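Local atomic coordinates of YJHT (Escherichia coli, PDB entry 2UVK), a protein that converts the alpha-anomer of N-acetylneuraminic acid (sialic acid) to the beta-anomer, speeding the equilibrium between the two. Residues B[90-93]-B[94-97]. Residues are numbered along the deposited sequence; the frame is centred on the assembly and turned at random.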
ATOM      1  N   LYS B  90      15.636 -15.662   4.921  1.00 13.76           N
ATOM      2  CA  LYS B  90      15.637 -17.111   4.721  1.00 15.69           C
ATOM      3  C   LYS B  90      16.613 -17.766   5.669  1.00 15.12           C
ATOM      4  O   LYS B  90      17.764 -17.345   5.754  1.00 16.10           O
ATOM      5  CB  LYS B  90      16.041 -17.429   3.287  1.00 15.97           C
ATOM      6  CG  LYS B  90      16.149 -18.912   2.970  1.00 17.81           C
ATOM      7  CD  LYS B  90      16.382 -19.151   1.491  1.00 19.17           C
ATOM      8  CE  LYS B  90      17.759 -18.700   1.041  1.00 23.04           C
ATOM      9  NZ  LYS B  90      18.855 -19.599   1.503  1.00 27.37           N
ATOM     10  N   TYR B  91      16.150 -18.789   6.366  1.00 15.68           N
ATOM     11  CA  TYR B  91      17.010 -19.595   7.249  1.00 15.67           C
ATOM     12  C   TYR B  91      17.182 -20.975   6.647  1.00 16.55           C
ATOM     13  O   TYR B  91      16.208 -21.649   6.316  1.00 16.08           O
ATOM     14  CB  TYR B  91      16.383 -19.726   8.621  1.00 15.58           C
ATOM     15  CG  TYR B  91      17.096 -20.678   9.555  1.00 15.98           C
ATOM     16  CD1 TYR B  91      18.272 -20.313  10.200  1.00 16.52           C
ATOM     17  CD2 TYR B  91      16.584 -21.952   9.791  1.00 17.10           C
ATOM     18  CE1 TYR B  91      18.907 -21.176  11.073  1.00 17.16           C
ATOM     19  CE2 TYR B  91      17.246 -22.834  10.662  1.00 16.69           C
ATOM     20  CZ  TYR B  91      18.382 -22.427  11.292  1.00 16.56           C
ATOM     21  OH  TYR B  91      19.038 -23.285  12.133  1.00 18.54           O
ATOM     22  N   ASN B  92      18.447 -21.365   6.501  1.00 17.98           N
ATOM     23  CA  ASN B  92      18.815 -22.701   6.000  1.00 19.54           C
ATOM     24  C   ASN B  92      19.152 -23.605   7.192  1.00 19.92           C
ATOM     25  O   ASN B  92      20.135 -23.386   7.888  1.00 20.36           O
ATOM     26  CB  ASN B  92      19.982 -22.571   5.015  1.00 19.90           C
ATOM     27  CG  ASN B  92      20.433 -23.911   4.443  1.00 22.75           C
ATOM     28  OD1 ASN B  92      19.945 -24.959   4.837  1.00 22.31           O
ATOM     29  ND2 ASN B  92      21.349 -23.863   3.483  1.00 26.26           N
ATOM     30  N   PRO B  93      18.280 -24.568   7.489  1.00 21.54           N
ATOM     31  CA  PRO B  93      18.547 -25.411   8.658  1.00 22.76           C
ATOM     32  C   PRO B  93      19.787 -26.312   8.524  1.00 24.15           C
ATOM     33  O   PRO B  93      20.388 -26.676   9.540  1.00 23.71           O
ATOM     34  CB  PRO B  93      17.267 -26.233   8.824  1.00 22.84           C
ATOM     35  CG  PRO B  93      16.427 -25.984   7.618  1.00 23.29           C
ATOM     36  CD  PRO B  93      17.028 -24.907   6.798  1.00 21.31           C
ATOM     37  N   LYS B  94      20.174 -26.632   7.296  1.00 25.40           N
ATOM     38  CA  LYS B  94      21.319 -27.516   7.081  1.00 27.18           C
ATOM     39  C   LYS B  94      22.627 -26.835   7.468  1.00 26.60           C
ATOM     40  O   LYS B  94      23.584 -27.496   7.902  1.00 27.67           O
ATOM     41  CB  LYS B  94      21.359 -27.964   5.630  1.00 27.82           C
ATOM     42  CG  LYS B  94      20.103 -28.712   5.207  1.00 29.42           C
ATOM     43  CD  LYS B  94      20.297 -29.469   3.899  1.00 30.52           C
ATOM     44  CE  LYS B  94      19.098 -30.339   3.576  1.00 32.54           C
ATOM     45  NZ  LYS B  94      19.289 -31.053   2.284  1.00 34.89           N
ATOM     46  N   THR B  95      22.662 -25.512   7.329  1.00 25.91           N
ATOM     47  CA  THR B  95      23.828 -24.702   7.640  1.00 24.95           C
ATOM     48  C   THR B  95      23.642 -23.772   8.846  1.00 24.23           C
ATOM     49  O   THR B  95      24.562 -23.045   9.205  1.00 23.50           O
ATOM     50  CB  THR B  95      24.224 -23.865   6.415  1.00 25.52           C
ATOM     51  OG1 THR B  95      23.127 -23.028   6.030  1.00 25.91           O
ATOM     52  CG2 THR B  95      24.559 -24.771   5.255  1.00 26.40           C
ATOM     53  N   ASN B  96      22.451 -23.789   9.456  1.00 23.83           N
ATOM     54  CA  ASN B  96      22.135 -22.918  10.603  1.00 23.65           C
ATOM     55  C   ASN B  96      22.540 -21.471  10.329  1.00 22.61           C
ATOM     56  O   ASN B  96      23.227 -20.836  11.131  1.00 21.79           O
ATOM     57  CB  ASN B  96      22.802 -23.451  11.875  1.00 23.79           C
ATOM     58  CG  ASN B  96      22.355 -22.736  13.157  1.00 23.31           C
ATOM     59  OD1 ASN B  96      21.212 -22.277  13.293  1.00 20.59           O
ATOM     60  ND2 ASN B  96      23.263 -22.665  14.119  1.00 23.13           N
ATOM     61  N   SER B  97      22.063 -20.945   9.193  1.00 21.70           N
ATOM     62  CA  SER B  97      22.470 -19.621   8.742  1.00 21.04           C
ATOM     63  C   SER B  97      21.286 -18.880   8.135  1.00 19.50           C
ATOM     64  O   SER B  97      20.459 -19.482   7.445  1.00 19.36           O
ATOM     65  CB  SER B  97      23.621 -19.718   7.715  1.00 21.42           C
ATOM     66  OG  SER B  97      23.252 -20.490   6.585  1.00 25.30           O
TER
HETATM   67  O   HOH W   1      19.753 -18.898   4.388  1.00 23.67           O
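The Tyr91 ring reaches along the hairpin beside the backbone of Asn96 and Ser97, its hydroxyl meeting the Asn96 amide. The turn joins strands 88-92 and 97-100, third and fourth in a four-stranded kelch blade of the beta-propeller, and closes with a G1 beta bulge that sets Asn96 and Ser97 opposite the single residue Asn92. Asn96, at the first bulge position, takes the left-handed conformation (phi 48°, psi 53°) usual there. Tyr91 OH donates to Asn96 OD1 at 2.7 Å; the oxygen lies at the ring edge, in the ring plane, while the amide stands almost perpendicular to the ring. Asn96 OD1 also accepts from the backbone N of Ala49, so two donors grip it and tie the turn to the loop that carries Leu48. A phenylalanine in place of Tyr91 would probably deprive Asn96 OD1 of its hydroxyl donor and leave the amide freer to turn. On the strand side, Asn92 N donates to Ser97 O at 2.9 Å in a nearly straight bond, whereas Asn92 O receives weak bonds from Thr95 N and Ser97 N. Asn92 carries its amide over the start of the turn because chi1 (180°) sets CG opposite the backbone N, and OD1 accepts from Lys94 N at 3.0 Å, the donor standing above the carbonyl plane. Thr95 OG1 lies 3.2 Å from Asn92 CG and turns to Ser97 OG, with which it shares a 2.6 Å hydrogen bond that links the turn to the returning strand. On the strand side of the Asn92 N to Ser97 O bond, one water donates to both Lys90 O and Ser97 O and accepts from Lys90 NZ at 3.1 Å.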